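Local coordinates for MW1564 protein (Staphylococcus aureus, PDB 3NTV), which probably transfers methyl groups from S-adenosylmethionine to hydroxyl oxygens of acceptor substrates, as a putative caffeoyl-CoA O-methyltransferase with a Rossmann-type fold, at residues 148-153 against 202-207. Sequence-based numbering, arbitrary orientation.
Sequences IDAAKA and QDYNEW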
loop_
_atom_site.group_PDB
_atom_site.type_symbol
_atom_site.label_atom_id
_atom_site.label_comp_id
_atom_site.label_asym_id
_atom_site.label_seq_id
_atom_site.Cartn_x
_atom_site.Cartn_y
_atom_site.Cartn_z
ATOM N N ILE A 148 12.643 -8.225 -1.355
ATOM C CA ILE A 148 13.167 -8.917 -2.550
ATOM C C ILE A 148 12.668 -8.258 -3.845
ATOM O O ILE A 148 11.615 -7.633 -3.851
ATOM C CB ILE A 148 12.665 -10.403 -2.483
ATOM C CG1 ILE A 148 13.284 -11.162 -1.305
ATOM C CG2 ILE A 148 12.919 -11.191 -3.783
ATOM C CD1 ILE A 148 12.409 -12.486 -0.952
ATOM N N ASP A 149 13.415 -8.428 -4.944
ATOM C CA ASP A 149 13.007 -8.003 -6.280
ATOM C C ASP A 149 12.660 -9.298 -7.030
ATOM O O ASP A 149 13.509 -10.189 -7.128
ATOM C CB ASP A 149 14.130 -7.229 -6.961
ATOM C CG ASP A 149 13.866 -6.701 -8.365
ATOM O OD1 ASP A 149 13.280 -7.445 -9.185
ATOM O OD2 ASP A 149 14.310 -5.575 -8.666
ATOM N N ALA A 150 11.408 -9.430 -7.529
ATOM C CA ALA A 150 10.972 -10.670 -8.203
ATOM C C ALA A 150 11.823 -11.051 -9.415
ATOM O O ALA A 150 11.877 -12.223 -9.779
ATOM C CB ALA A 150 9.530 -10.543 -8.647
ATOM N N ALA A 151 12.427 -10.066 -10.058
ATOM C CA ALA A 151 13.196 -10.296 -11.284
ATOM C C ALA A 151 14.691 -10.552 -11.066
ATOM O O ALA A 151 15.370 -10.957 -12.011
ATOM C CB ALA A 151 13.009 -9.119 -12.217
ATOM N N LYS A 152 15.201 -10.311 -9.841
ATOM C CA LYS A 152 16.617 -10.456 -9.503
ATOM C C LYS A 152 17.042 -11.888 -9.253
ATOM O O LYS A 152 16.685 -12.495 -8.239
ATOM C CB LYS A 152 17.006 -9.549 -8.315
ATOM C CG LYS A 152 17.234 -8.086 -8.676
ATOM C CD LYS A 152 17.840 -7.318 -7.473
ATOM C CE LYS A 152 17.589 -5.828 -7.546
ATOM N NZ LYS A 152 17.988 -5.144 -6.285
ATOM N N ALA A 153 17.856 -12.438 -10.175
ATOM C CA ALA A 153 18.394 -13.785 -10.019
ATOM C C ALA A 153 17.347 -14.850 -9.637
ATOM O O ALA A 153 16.252 -14.852 -10.212
ATOM C CB ALA A 153 19.605 -13.777 -9.066
ATOM N N GLN A 202 6.309 -13.746 -13.738
ATOM C CA GLN A 202 4.996 -14.385 -13.756
ATOM C C GLN A 202 5.003 -15.685 -12.984
ATOM O O GLN A 202 4.060 -15.921 -12.217
ATOM C CB GLN A 202 4.481 -14.577 -15.187
ATOM C CG GLN A 202 4.123 -13.247 -15.880
ATOM C CD GLN A 202 3.702 -13.422 -17.335
ATOM O OE1 GLN A 202 3.229 -12.477 -17.983
ATOM N NE2 GLN A 202 3.955 -14.581 -17.915
ATOM N N ASP A 203 6.054 -16.533 -13.165
ATOM C CA ASP A 203 6.192 -17.783 -12.410
ATOM C C ASP A 203 6.272 -17.492 -10.899
ATOM O O ASP A 203 5.633 -18.180 -10.110
ATOM C CB ASP A 203 7.435 -18.573 -12.862
ATOM C CG ASP A 203 7.282 -19.209 -14.233
ATOM O OD1 ASP A 203 6.150 -19.169 -14.791
ATOM O OD2 ASP A 203 8.284 -19.747 -14.750
ATOM N N TYR A 204 7.072 -16.483 -10.506
ATOM C CA TYR A 204 7.208 -16.089 -9.097
ATOM C C TYR A 204 5.851 -15.706 -8.519
ATOM O O TYR A 204 5.510 -16.186 -7.445
ATOM C CB TYR A 204 8.205 -14.914 -8.955
ATOM C CG TYR A 204 8.358 -14.404 -7.538
ATOM C CD1 TYR A 204 9.371 -14.880 -6.711
ATOM C CD2 TYR A 204 7.474 -13.464 -7.014
ATOM C CE1 TYR A 204 9.518 -14.414 -5.401
ATOM C CE2 TYR A 204 7.609 -12.995 -5.705
ATOM C CZ TYR A 204 8.647 -13.459 -4.909
ATOM O OH TYR A 204 8.834 -12.993 -3.627
ATOM N N ASN A 205 5.103 -14.837 -9.204
ATOM C CA ASN A 205 3.782 -14.392 -8.718
ATOM C C ASN A 205 2.809 -15.550 -8.480
ATOM O O ASN A 205 2.168 -15.614 -7.432
ATOM C CB ASN A 205 3.185 -13.352 -9.639
ATOM C CG ASN A 205 3.987 -12.074 -9.679
ATOM O OD1 ASN A 205 4.815 -11.785 -8.787
ATOM N ND2 ASN A 205 3.814 -11.315 -10.739
ATOM N N GLU A 206 2.715 -16.472 -9.453
ATOM C CA GLU A 206 1.831 -17.639 -9.349
ATOM C C GLU A 206 2.265 -18.541 -8.209
ATOM O O GLU A 206 1.425 -19.055 -7.490
ATOM C CB GLU A 206 1.837 -18.438 -10.664
ATOM C CG GLU A 206 1.198 -17.725 -11.839
ATOM C CD GLU A 206 -0.320 -17.642 -11.875
ATOM O OE1 GLU A 206 -0.836 -16.816 -12.662
ATOM O OE2 GLU A 206 -0.993 -18.399 -11.137
ATOM N N TRP A 207 3.572 -18.752 -8.048
ATOM C CA TRP A 207 4.088 -19.613 -6.992
ATOM C C TRP A 207 3.805 -18.959 -5.614
ATOM O O TRP A 207 3.396 -19.641 -4.677
ATOM C CB TRP A 207 5.587 -19.816 -7.221
ATOM C CG TRP A 207 6.296 -20.519 -6.114
ATOM C CD1 TRP A 207 6.442 -21.865 -5.954
ATOM C CD2 TRP A 207 7.006 -19.902 -5.035
ATOM N NE1 TRP A 207 7.188 -22.127 -4.827
ATOM C CE2 TRP A 207 7.571 -20.936 -4.260
ATOM C CE3 TRP A 207 7.250 -18.563 -4.667
ATOM C CZ2 TRP A 207 8.337 -20.680 -3.117
ATOM C CZ3 TRP A 207 8.023 -18.311 -3.547
ATOM C CH2 TRP A 207 8.539 -19.360 -2.773
#
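Tyr204 lays one face of its ring against the methyl group of Ala150, off-centre toward one side of the ring, with CD2 3.9 Å and CG 4.2 Å from Ala150 CB. The Tyr204 side chain leaves helix 192-209 with CG anti to the backbone N (chi1 177°), which carries the ring away from the helix toward the sheet. Its hydroxyl extends beyond Ala150 toward Ile148, two residues earlier in the chain, and Tyr204 OH lies 4.5 Å from Ile148 CG2, a loose contact. That hydroxyl is hydrogen-bonded to Thr174 OG1 on the adjacent parallel strand 170-175, and Phe159 and Ser155 of helix 155-162 also touch Tyr204. Ala150 sits where strand 143-149 gives way to a type I turn from Asp149 to Lys152. Asp149 OD1 accepts a hydrogen bond from the backbone N-H of Ala151 (N to OD1 2.9 Å), forming an Asx turn. The contact thus packs helix 192-209 against the C-terminal end of a central strand of the Rossmann-type sheet. No hydrogen bond links the two segments, so their buried meeting is purely van der Waals, while the polar end of Tyr204 is satisfied by the neighbouring strand.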